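Local coordinates for putative transcriptional regulator protein, LacI family (PDB 3MIZ) that probably binds cis-regulatory DNA and controls transcription, as expected of a LacI-type repressor built round a periplasmic-binding-protein-like core, at residues T189-Q194 against T199-G204; I214-M217 against R222-Q225; D151-T156 against L167-G172; Y125-G130 against F160-N165; E207-I212 against M240-E245. All coordinates share one frame; numbering follows the deposited sequence.

Contact 1 of 5, residues T189-Q194 against T199-G204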
# COMPACT_ATOMS: atom_id res chain seq x y z
N THR A 189 4.59 23.15 8.20
CA THR A 189 5.61 24.19 8.14
C THR A 189 5.11 25.45 8.85
O THR A 189 5.83 26.04 9.66
CB THR A 189 5.98 24.51 6.69
OG1 THR A 189 6.65 23.38 6.12
CG2 THR A 189 6.90 25.73 6.62
N GLU A 190 3.88 25.85 8.56
CA GLU A 190 3.29 27.02 9.19
C GLU A 190 3.23 26.83 10.70
O GLU A 190 3.56 27.73 11.47
CB GLU A 190 1.88 27.25 8.64
CG GLU A 190 1.18 28.51 9.16
CD GLU A 190 1.97 29.78 8.89
OE1 GLU A 190 2.47 29.95 7.75
OE2 GLU A 190 2.08 30.61 9.82
N MSE A 191 2.82 25.63 11.11
CA MSE A 191 2.69 25.28 12.52
C MSE A 191 4.02 25.34 13.27
O MSE A 191 4.09 25.80 14.41
CB MSE A 191 2.10 23.87 12.63
CG MSE A 191 1.83 23.40 14.04
SE MSE A 191 1.10 21.60 14.04
CE MSE A 191 -0.67 22.02 13.37
N LEU A 192 5.08 24.88 12.62
CA LEU A 192 6.40 24.86 13.23
C LEU A 192 7.11 26.21 13.20
O LEU A 192 8.12 26.41 13.88
CB LEU A 192 7.26 23.80 12.55
CG LEU A 192 6.86 22.35 12.85
CD1 LEU A 192 7.51 21.39 11.85
CD2 LEU A 192 7.26 22.01 14.28
N LYS A 193 6.59 27.14 12.40
CA LYS A 193 7.20 28.46 12.30
C LYS A 193 6.54 29.43 13.27
O LYS A 193 6.97 30.57 13.41
CB LYS A 193 7.11 28.99 10.87
CG LYS A 193 8.10 28.33 9.92
CD LYS A 193 8.22 29.08 8.60
CE LYS A 193 6.92 29.06 7.82
NZ LYS A 193 7.07 29.71 6.49
N GLN A 194 5.49 28.96 13.94
CA GLN A 194 4.78 29.78 14.92
C GLN A 194 5.76 30.22 15.99
O GLN A 194 6.74 29.52 16.28
CB GLN A 194 3.65 28.98 15.57
CG GLN A 194 2.52 28.57 14.65
CD GLN A 194 1.46 27.76 15.38
OE1 GLN A 194 1.74 26.70 15.93
NE2 GLN A 194 0.24 28.27 15.39
N THR A 199 5.88 21.47 20.96
CA THR A 199 7.01 20.59 21.23
C THR A 199 6.74 19.18 20.71
O THR A 199 7.65 18.37 20.57
CB THR A 199 7.32 20.51 22.75
OG1 THR A 199 6.21 19.94 23.44
CG2 THR A 199 7.58 21.91 23.30
N ALA A 200 5.47 18.89 20.43
CA ALA A 200 5.07 17.59 19.92
C ALA A 200 3.97 17.80 18.88
O ALA A 200 3.15 18.72 19.01
CB ALA A 200 4.56 16.69 21.05
N ILE A 201 3.97 16.97 17.85
CA ILE A 201 2.95 17.07 16.81
C ILE A 201 2.41 15.67 16.55
O ILE A 201 3.17 14.72 16.34
CB ILE A 201 3.48 17.64 15.47
CG1 ILE A 201 3.83 19.12 15.64
CG2 ILE A 201 2.40 17.53 14.37
CD1 ILE A 201 4.42 19.78 14.40
N MSE A 202 1.10 15.55 16.61
CA MSE A 202 0.46 14.27 16.37
C MSE A 202 -0.05 14.32 14.95
O MSE A 202 -0.76 15.24 14.57
CB MSE A 202 -0.71 14.06 17.33
CG MSE A 202 -0.29 13.84 18.76
SE MSE A 202 -1.80 13.36 19.86
CE MSE A 202 -2.05 11.55 19.29
N SER A 203 0.36 13.33 14.16
CA SER A 203 -0.05 13.25 12.77
C SER A 203 -1.34 12.45 12.64
O SER A 203 -1.50 11.40 13.28
CB SER A 203 1.06 12.58 11.95
OG SER A 203 0.72 12.51 10.58
N GLY A 204 -2.25 12.95 11.81
CA GLY A 204 -3.52 12.27 11.59
C GLY A 204 -3.27 10.78 11.42
O GLY A 204 -3.99 9.97 12.00
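I201 reaches out from the strand and ends its side chain among two residues of the helix, M191 and L192. M191 is present as selenomethionine. Its CG lies anti to the backbone N (chi1 -176°) and the chain runs straight out as far as the selenium, where it bends. The M191 and I201 chains lie side by side, pointing opposite ways, instead of meeting end to end. The selenium lies alongside the outer part of the isoleucine, 3.8 Å from I201 CD1, and M191 SE touches I201 CG1 slightly farther off at 4.0 Å. L192 approaches differently, its side chain running obliquely over that of I201. L192 CD2 makes the closest approach, 3.6 Å from I201 CD1. I201 CD1 is thus shared between the selenium and L192 CD2. I201 CG1 stands anti to the carbonyl carbon, and this branch makes the closest contacts with the helix. All three residues are buried and the contact is wholly apolar, so it is set by shape and not by bond direction. Beyond it, L192 also rests on A216 of helix 206-217, and M191 on I137 of the neighbouring strand. Through I201 of strand 200-203, helix 184-192 packs on one face of the sheet, the alpha/beta layering of the periplasmic-binding-protein-like fold.

Contact 2 of 5, residues I214-M217 against R222-Q225; sequences IAAM and RIPQ
I223 makes the contact, laying its CD1 methyl against A216 and M217 at the end of the preceding helix. Its torsions put it there. CG1 is anti to the carbonyl carbon, and CD1 then folds back beside CA instead of extending away (chi2 -59°), which turns the methyl toward the helix although the side chain does not start out in that direction. The fit is loose: I223 CD1 is 4.3 Å from A216 CB, and I223 CD1 is the same 4.3 Å from M217 CG. M217, a selenomethionine here, thus touches with its CG methylene; its selenium lies farther out, after a straight run from CA through CG. M217 also packs on A218 of the second subunit. The contact belongs to the beta-alpha-beta unit in which helix 206-217 connects strand 200-203 to the parallel strand 228-230, and the short helix 223-226 forms part of the return to that outer strand. Near the start of this short helix R222 and Q225 both carry extended side chains that run out alongside each other and join at their ends. R222 NH1 donates to Q225 OE1 at 2.7 Å with an N-H...O angle of 148°. The donor lies in the carbonyl plane, on a lone pair, with a C=O...N angle of 113°, while the oxygen is tilted somewhat from the guanidinium plane. P244 packs against both I223 and P224.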
# COMPACT_ATOMS: atom_id res chain seq x y z
N ILE A 214 9.70 15.83 7.06
CA ILE A 214 10.41 16.67 6.10
C ILE A 214 10.24 18.15 6.43
O ILE A 214 11.19 18.93 6.33
CB ILE A 214 9.95 16.37 4.66
CG1 ILE A 214 10.25 14.89 4.33
CG2 ILE A 214 10.66 17.29 3.66
CD1 ILE A 214 9.91 14.48 2.94
N ALA A 215 9.03 18.54 6.83
CA ALA A 215 8.77 19.92 7.19
C ALA A 215 9.68 20.34 8.35
O ALA A 215 10.30 21.40 8.32
CB ALA A 215 7.31 20.09 7.58
N ALA A 216 9.77 19.50 9.37
CA ALA A 216 10.61 19.80 10.53
C ALA A 216 12.10 19.87 10.20
O ALA A 216 12.79 20.82 10.57
CB ALA A 216 10.36 18.78 11.63
N MSE A 217 12.60 18.85 9.50
CA MSE A 217 14.01 18.81 9.13
C MSE A 217 14.40 19.94 8.19
O MSE A 217 15.52 20.45 8.24
CB MSE A 217 14.36 17.46 8.50
CG MSE A 217 14.18 16.29 9.44
SE MSE A 217 14.55 14.59 8.60
CE MSE A 217 16.48 14.57 8.86
N ARG A 222 15.53 18.88 14.82
CA ARG A 222 15.88 17.46 14.98
C ARG A 222 14.63 16.82 15.57
O ARG A 222 14.01 17.38 16.48
CB ARG A 222 17.06 17.31 15.94
CG ARG A 222 18.27 18.14 15.55
CD ARG A 222 19.39 18.04 16.57
NE ARG A 222 20.53 18.87 16.18
CZ ARG A 222 21.69 18.91 16.83
NH1 ARG A 222 21.88 18.16 17.91
NH2 ARG A 222 22.67 19.70 16.40
N ILE A 223 14.27 15.64 15.08
CA ILE A 223 13.05 15.02 15.55
C ILE A 223 12.92 14.89 17.07
O ILE A 223 12.54 15.85 17.73
CB ILE A 223 12.79 13.67 14.85
CG1 ILE A 223 12.84 13.86 13.34
CG2 ILE A 223 11.42 13.13 15.27
CD1 ILE A 223 11.82 14.87 12.78
N PRO A 224 13.25 13.73 17.66
CA PRO A 224 13.06 13.76 19.11
C PRO A 224 13.59 15.00 19.84
O PRO A 224 12.86 15.64 20.60
CB PRO A 224 13.73 12.46 19.57
CG PRO A 224 14.83 12.29 18.58
CD PRO A 224 14.14 12.63 17.27
N GLN A 225 14.84 15.36 19.59
CA GLN A 225 15.48 16.51 20.25
C GLN A 225 14.72 17.84 20.21
O GLN A 225 14.52 18.47 21.25
CB GLN A 225 16.89 16.73 19.70
CG GLN A 225 17.68 17.81 20.44
CD GLN A 225 19.01 18.14 19.76
OE1 GLN A 225 19.82 17.25 19.47
NE2 GLN A 225 19.23 19.43 19.49

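Contact 3 of 5, residues D151-T156 against L167-G172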
# COMPACT_ATOMS: atom_id res chain seq x y z
N ASP A 151 -11.54 13.73 18.23
CA ASP A 151 -12.41 13.86 19.40
C ASP A 151 -11.62 13.44 20.63
O ASP A 151 -11.72 14.06 21.69
CB ASP A 151 -13.63 12.95 19.29
CG ASP A 151 -14.66 13.43 18.28
OD1 ASP A 151 -14.67 14.63 17.92
OD2 ASP A 151 -15.48 12.58 17.86
N ALA A 152 -10.84 12.37 20.49
CA ALA A 152 -10.04 11.85 21.60
C ALA A 152 -8.96 12.83 22.01
O ALA A 152 -8.74 13.06 23.19
CB ALA A 152 -9.40 10.53 21.21
N PHE A 153 -8.28 13.40 21.03
CA PHE A 153 -7.22 14.37 21.30
C PHE A 153 -7.79 15.55 22.08
O PHE A 153 -7.21 15.98 23.08
CB PHE A 153 -6.61 14.85 19.98
CG PHE A 153 -5.56 15.91 20.14
CD1 PHE A 153 -4.38 15.64 20.82
CD2 PHE A 153 -5.75 17.18 19.61
CE1 PHE A 153 -3.40 16.62 20.97
CE2 PHE A 153 -4.78 18.17 19.75
CZ PHE A 153 -3.60 17.89 20.43
N ARG A 154 -8.92 16.06 21.62
CA ARG A 154 -9.55 17.20 22.28
C ARG A 154 -9.93 16.94 23.73
O ARG A 154 -9.58 17.74 24.60
CB ARG A 154 -10.81 17.63 21.51
CG ARG A 154 -10.54 18.37 20.21
CD ARG A 154 -11.86 18.70 19.52
NE ARG A 154 -11.69 19.29 18.20
CZ ARG A 154 -11.24 20.53 17.98
NH1 ARG A 154 -10.92 21.31 19.01
NH2 ARG A 154 -11.12 20.98 16.74
N ARG A 155 -10.64 15.86 24.01
CA ARG A 155 -11.02 15.58 25.40
C ARG A 155 -9.88 15.12 26.30
O ARG A 155 -9.83 15.49 27.47
CB ARG A 155 -12.15 14.55 25.48
CG ARG A 155 -12.58 14.30 26.93
CD ARG A 155 -13.63 13.20 27.06
NE ARG A 155 -13.88 12.83 28.45
CZ ARG A 155 -14.44 13.62 29.36
NH1 ARG A 155 -14.81 14.86 29.06
NH2 ARG A 155 -14.64 13.16 30.59
N THR A 156 -8.98 14.30 25.77
CA THR A 156 -7.88 13.82 26.59
C THR A 156 -7.03 14.98 27.07
O THR A 156 -6.61 15.02 28.23
CB THR A 156 -7.00 12.82 25.83
OG1 THR A 156 -6.50 13.43 24.64
CG2 THR A 156 -7.80 11.58 25.48
N LEU A 167 -3.06 24.11 22.21
CA LEU A 167 -3.05 23.24 21.04
C LEU A 167 -2.93 23.98 19.71
O LEU A 167 -3.29 25.15 19.59
CB LEU A 167 -4.31 22.37 21.01
CG LEU A 167 -4.70 21.42 22.15
CD1 LEU A 167 -3.46 20.91 22.88
CD2 LEU A 167 -5.61 22.13 23.11
N SER A 168 -2.41 23.28 18.72
CA SER A 168 -2.27 23.79 17.37
C SER A 168 -2.92 22.74 16.49
O SER A 168 -2.30 21.73 16.16
CB SER A 168 -0.80 23.95 16.96
OG SER A 168 -0.21 25.11 17.52
N ILE A 169 -4.18 22.96 16.12
CA ILE A 169 -4.91 22.01 15.30
C ILE A 169 -5.11 22.56 13.90
O ILE A 169 -5.54 23.70 13.73
CB ILE A 169 -6.28 21.67 15.93
CG1 ILE A 169 -6.07 21.18 17.37
CG2 ILE A 169 -7.00 20.59 15.11
CD1 ILE A 169 -7.35 20.91 18.15
N SER A 170 -4.79 21.76 12.90
CA SER A 170 -4.93 22.21 11.51
C SER A 170 -5.33 21.06 10.60
O SER A 170 -5.02 19.90 10.87
CB SER A 170 -3.60 22.78 11.00
OG SER A 170 -3.08 23.77 11.88
N LEU A 171 -6.03 21.39 9.52
CA LEU A 171 -6.41 20.38 8.54
C LEU A 171 -5.16 20.15 7.70
O LEU A 171 -4.37 21.07 7.50
CB LEU A 171 -7.53 20.88 7.63
CG LEU A 171 -8.94 20.97 8.20
CD1 LEU A 171 -9.86 21.65 7.19
CD2 LEU A 171 -9.44 19.58 8.54
N GLY A 172 -4.99 18.93 7.21
CA GLY A 172 -3.84 18.64 6.38
C GLY A 172 -4.29 18.26 4.98
O GLY A 172 -3.49 18.23 4.05
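Helix segment 151-156 and strand segment 167-171 run nearly antiparallel, at 164°, with their axes 11.3 Å apart at closest approach, and F153 and R154 face L167 and I169 between them. This is the second half of a beta-alpha-beta crossover: strand 134-138, helix 144-160, then strand 167-174 parallel to the first. F153 carries the buried side of the contact. Its CG is anti to the backbone N (chi1 177°), which sends the ring out from the helix toward the sheet, where it lies beside L167 and I169. I169 CG1 comes up at the ring edge, 4.0 Å from F153 CE2, while L167 CD1 approaches obliquely, 3.9 Å from F153 CZ. The ring also meets that of Y136 on the central strand and packs on T123, so it sits between its own helix, helix 115-127 and the sheet. An alanine at F153 removes this ring and would probably open a gap beneath L167 and I169, leaving Y136 without its aromatic neighbour. R154 works at the more exposed margin. Its extended chain carries the guanidinium across I169 and on to E164, where R154 NH1 forms a salt bridge with E164 OE2. That bond probably steadies the rotation of the flat R154 guanidinium, over one face of which I169 CD1 sits 3.5 Å above the plane, displaced toward the rim.

Contact 4 of 5, residues Y125-G130 against F160-N165; sequences YLLERG and FGLTEN
L127 and F160 mark the places where two helices lying side by side on one face of the sheet, 115-127 and 144-160, run out near their C-terminal ends. L127 is the first residue of a type I beta turn that ends at G130; after F160 the chain leaves helical geometry at G161, where the backbone angles would jam a CB against the carbonyl O of F160 and so call for glycine. The F160 ring is laid over L127. L127 CB stands almost exactly above the ring centre, 4.1 Å from the F160 centroid and only 8° off its normal, a clean CH-pi contact. With CG anti to the backbone N, F160 swings its ring over L127 CB, while L127 CD1 lies against the base of the phenylalanine, 3.5 Å from F160 CB. The other methyl turns to the loop beyond, with L127 CD2 3.6 Å from L162 CD1. L127 is thus divided three ways, by CB, CD1 and CD2. Replacing L127 by serine takes away both methyls and would probably leave the F160 ring less firmly held and L162 without its leucine neighbour. R132 packs on F160 and L162, and its NH1 hydrogen-bonds to L127 O. The side-chain contacts are all between carbons, which implies that the fit depends on shape and on exclusion of water from L127 and L162, while the exposed F160 acts as a lid over the leucine.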
# COMPACT_ATOMS: atom_id res chain seq x y z
N TYR A 125 0.27 9.55 26.22
CA TYR A 125 1.69 9.21 26.12
C TYR A 125 2.52 10.49 26.09
O TYR A 125 3.50 10.63 26.83
CB TYR A 125 1.93 8.38 24.85
CG TYR A 125 3.39 8.10 24.55
CD1 TYR A 125 4.17 9.01 23.83
CD2 TYR A 125 3.99 6.93 25.00
CE1 TYR A 125 5.51 8.75 23.56
CE2 TYR A 125 5.34 6.66 24.74
CZ TYR A 125 6.09 7.58 24.02
OH TYR A 125 7.42 7.32 23.76
N LEU A 126 2.12 11.43 25.25
CA LEU A 126 2.82 12.70 25.14
C LEU A 126 2.69 13.52 26.43
O LEU A 126 3.68 14.07 26.91
CB LEU A 126 2.28 13.50 23.95
CG LEU A 126 2.65 12.87 22.60
CD1 LEU A 126 1.93 13.60 21.47
CD2 LEU A 126 4.17 12.94 22.41
N LEU A 127 1.48 13.58 26.99
CA LEU A 127 1.24 14.34 28.23
C LEU A 127 2.08 13.83 29.39
O LEU A 127 2.55 14.62 30.22
CB LEU A 127 -0.25 14.26 28.61
CG LEU A 127 -1.22 14.85 27.59
CD1 LEU A 127 -2.67 14.61 28.03
CD2 LEU A 127 -0.94 16.34 27.44
N GLU A 128 2.27 12.52 29.47
CA GLU A 128 3.06 11.95 30.54
C GLU A 128 4.55 12.16 30.25
O GLU A 128 5.40 11.89 31.11
CB GLU A 128 2.76 10.45 30.69
CG GLU A 128 1.28 10.16 30.89
CD GLU A 128 1.00 8.69 31.14
OE1 GLU A 128 1.54 7.83 30.40
OE2 GLU A 128 0.23 8.38 32.07
N ARG A 129 4.85 12.64 29.05
CA ARG A 129 6.24 12.89 28.66
C ARG A 129 6.57 14.39 28.62
O ARG A 129 7.42 14.82 27.84
CB ARG A 129 6.54 12.27 27.28
CG ARG A 129 6.32 10.76 27.18
CD ARG A 129 7.17 10.00 28.18
NE ARG A 129 7.18 8.56 27.93
CZ ARG A 129 6.11 7.77 27.97
NH1 ARG A 129 4.91 8.26 28.25
NH2 ARG A 129 6.25 6.47 27.76
N GLY A 130 5.89 15.17 29.45
CA GLY A 130 6.16 16.60 29.55
C GLY A 130 5.62 17.58 28.53
O GLY A 130 5.75 18.78 28.72
N PHE A 160 -6.81 16.40 30.98
CA PHE A 160 -5.50 16.54 31.61
C PHE A 160 -5.33 17.95 32.17
O PHE A 160 -4.71 18.15 33.21
CB PHE A 160 -4.38 16.27 30.61
CG PHE A 160 -3.00 16.37 31.20
CD1 PHE A 160 -2.49 15.34 31.98
CD2 PHE A 160 -2.22 17.50 31.00
CE1 PHE A 160 -1.22 15.44 32.56
CE2 PHE A 160 -0.95 17.62 31.56
CZ PHE A 160 -0.45 16.58 32.34
N GLY A 161 -5.88 18.94 31.47
CA GLY A 161 -5.76 20.30 31.95
C GLY A 161 -5.41 21.33 30.90
O GLY A 161 -5.64 22.51 31.10
N LEU A 162 -4.84 20.88 29.78
CA LEU A 162 -4.46 21.81 28.72
C LEU A 162 -5.70 22.48 28.15
O LEU A 162 -6.80 21.91 28.19
CB LEU A 162 -3.71 21.09 27.60
CG LEU A 162 -2.41 20.37 27.97
CD1 LEU A 162 -1.77 19.81 26.71
CD2 LEU A 162 -1.46 21.34 28.67
N THR A 163 -5.52 23.68 27.61
CA THR A 163 -6.63 24.41 27.02
C THR A 163 -6.45 24.48 25.52
O THR A 163 -5.34 24.31 25.01
CB THR A 163 -6.71 25.85 27.55
OG1 THR A 163 -5.63 26.62 27.01
CG2 THR A 163 -6.62 25.87 29.07
N GLU A 164 -7.54 24.73 24.81
CA GLU A 164 -7.50 24.83 23.36
C GLU A 164 -6.37 25.76 22.94
O GLU A 164 -5.82 25.65 21.84
CB GLU A 164 -8.84 25.35 22.82
CG GLU A 164 -9.11 25.02 21.37
CD GLU A 164 -9.18 23.52 21.12
OE1 GLU A 164 -8.13 22.85 21.19
OE2 GLU A 164 -10.30 23.01 20.88
N ASN A 165 -6.01 26.67 23.84
CA ASN A 165 -4.95 27.65 23.58
C ASN A 165 -3.54 27.04 23.56
O ASN A 165 -2.60 27.64 23.04
CB ASN A 165 -5.02 28.77 24.62
CG ASN A 165 -4.22 29.99 24.22
OD1 ASN A 165 -2.99 29.97 24.24
ND2 ASN A 165 -4.92 31.05 23.83

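Contact 5 of 5, residues E207-I212 against M240-E245; sequences EMAIQI and MALKPE
L242 has CG anti to its carbonyl carbon and continues with an extended second torsion (chi2 175°), which carries its two methyls out of the loop and against the helix at A209 and I210. The methyls divide the work. L242 CD1 lies 4.0 Å from A209 CB, and L242 CD2 lies 4.0 Å from I210 CG1. L242 CD2 is also 4.0 Å from I210 CA, so it touches the helix backbone as well as the side chain. I210 has its CG1 anti to the carbonyl carbon, and its side chain crosses that of L242 at about a right angle, giving a crosswise touch instead of a long parallel overlap. All three residues are buried. Farther along the loop, P244 follows a cis peptide bond, and its carbonyl oxygen accepts a hydrogen bond from Y213 OH on the same helix, a second tie between loop and helix. The second subunit covers this region: I210 packs on L242 of the other chain, while Q211 packs on K243 of the second subunit and K243 on its Q211. Helix 206-217 and its loop therefore help form the dimer interface of this LacI-family domain.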
# COMPACT_ATOMS: atom_id res chain seq x y z
N GLU A 207 1.07 7.95 7.21
CA GLU A 207 1.37 8.44 5.88
C GLU A 207 1.71 9.94 5.93
O GLU A 207 2.72 10.37 5.37
CB GLU A 207 0.17 8.20 4.95
CG GLU A 207 0.51 8.33 3.50
CD GLU A 207 -0.64 7.96 2.59
OE1 GLU A 207 -1.26 6.90 2.84
OE2 GLU A 207 -0.91 8.71 1.63
N MSE A 208 0.86 10.71 6.61
CA MSE A 208 1.03 12.16 6.75
C MSE A 208 2.33 12.53 7.47
O MSE A 208 2.90 13.62 7.24
CB MSE A 208 -0.16 12.75 7.52
CG MSE A 208 -1.53 12.58 6.88
SE MSE A 208 -2.95 13.13 8.11
CE MSE A 208 -2.59 15.01 8.09
N ALA A 209 2.80 11.65 8.34
CA ALA A 209 4.03 11.91 9.11
C ALA A 209 5.23 12.11 8.20
O ALA A 209 6.16 12.82 8.57
CB ALA A 209 4.30 10.76 10.09
N ILE A 210 5.22 11.49 7.03
CA ILE A 210 6.34 11.66 6.11
C ILE A 210 6.54 13.15 5.83
O ILE A 210 7.66 13.65 5.88
CB ILE A 210 6.11 10.95 4.76
CG1 ILE A 210 6.02 9.43 4.97
CG2 ILE A 210 7.26 11.26 3.80
CD1 ILE A 210 5.53 8.68 3.73
N GLN A 211 5.45 13.85 5.53
CA GLN A 211 5.53 15.28 5.22
C GLN A 211 5.90 16.14 6.42
O GLN A 211 6.56 17.18 6.27
CB GLN A 211 4.21 15.77 4.63
CG GLN A 211 3.89 15.12 3.30
CD GLN A 211 2.66 15.71 2.64
OE1 GLN A 211 2.62 16.91 2.35
NE2 GLN A 211 1.66 14.88 2.41
N ILE A 212 5.48 15.72 7.62
CA ILE A 212 5.79 16.45 8.85
C ILE A 212 7.27 16.28 9.21
O ILE A 212 7.91 17.19 9.73
CB ILE A 212 4.88 15.96 10.01
CG1 ILE A 212 3.41 16.15 9.62
CG2 ILE A 212 5.18 16.76 11.28
CD1 ILE A 212 2.42 15.56 10.59
N MSE A 240 8.63 2.21 9.55
CA MSE A 240 9.99 1.69 9.57
C MSE A 240 10.91 2.30 8.51
O MSE A 240 12.07 1.90 8.38
CB MSE A 240 9.96 0.17 9.43
CG MSE A 240 9.32 -0.52 10.61
SE MSE A 240 9.37 -2.42 10.42
CE MSE A 240 11.09 -2.76 11.25
N ALA A 241 10.38 3.25 7.75
CA ALA A 241 11.16 3.94 6.73
C ALA A 241 11.67 5.23 7.36
O ALA A 241 12.82 5.61 7.19
CB ALA A 241 10.28 4.26 5.52
N LEU A 242 10.79 5.90 8.10
CA LEU A 242 11.17 7.14 8.76
C LEU A 242 12.20 6.86 9.84
O LEU A 242 12.17 5.82 10.50
CB LEU A 242 9.94 7.81 9.39
CG LEU A 242 8.76 8.12 8.46
CD1 LEU A 242 7.59 8.65 9.27
CD2 LEU A 242 9.19 9.12 7.39
N LYS A 243 13.13 7.79 9.99
CA LYS A 243 14.17 7.68 11.01
C LYS A 243 14.18 9.05 11.67
O LYS A 243 14.32 10.07 11.00
CB LYS A 243 15.54 7.41 10.37
CG LYS A 243 15.59 6.18 9.46
CD LYS A 243 15.40 4.89 10.23
CE LYS A 243 15.47 3.69 9.29
NZ LYS A 243 15.33 2.39 10.00
N PRO A 244 14.02 9.10 13.00
CA PRO A 244 13.85 7.96 13.91
C PRO A 244 12.56 7.17 13.67
O PRO A 244 11.59 7.70 13.11
CB PRO A 244 13.85 8.62 15.29
CG PRO A 244 13.17 9.93 15.01
CD PRO A 244 13.84 10.37 13.72
N GLU A 245 12.57 5.91 14.09
CA GLU A 245 11.41 5.03 13.94
C GLU A 245 10.21 5.72 14.59
O GLU A 245 10.29 6.20 15.72
CB GLU A 245 11.68 3.69 14.63
CG GLU A 245 12.73 2.84 13.95
CD GLU A 245 12.26 2.30 12.61
OE1 GLU A 245 11.99 3.12 11.70
OE2 GLU A 245 12.16 1.06 12.46

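All five contacts lie in one lobe of the periplasmic-binding-protein-like domain, around the mixed sheet with strands 134-138, 167-174 and 200-203. Along the chain contact 4 opens first and crosses contact 3; contact 1 follows, and contact 2 is nested inside the loop closed by contact 5. Contacts 3 and 4, with centres 11 Å apart, involve helices 115-127 and 144-160 on one face. Helices 184-192 and 206-217 of contacts 1, 2 and 5 lie on the other. Contacts 2 and 5 share helix 206-217, have centres 10 Å apart and both touch the second subunit, whereas contact 4 lies 23 Å from contact 5, centre to centre. The packing thus runs from the dimer interface through the sheet.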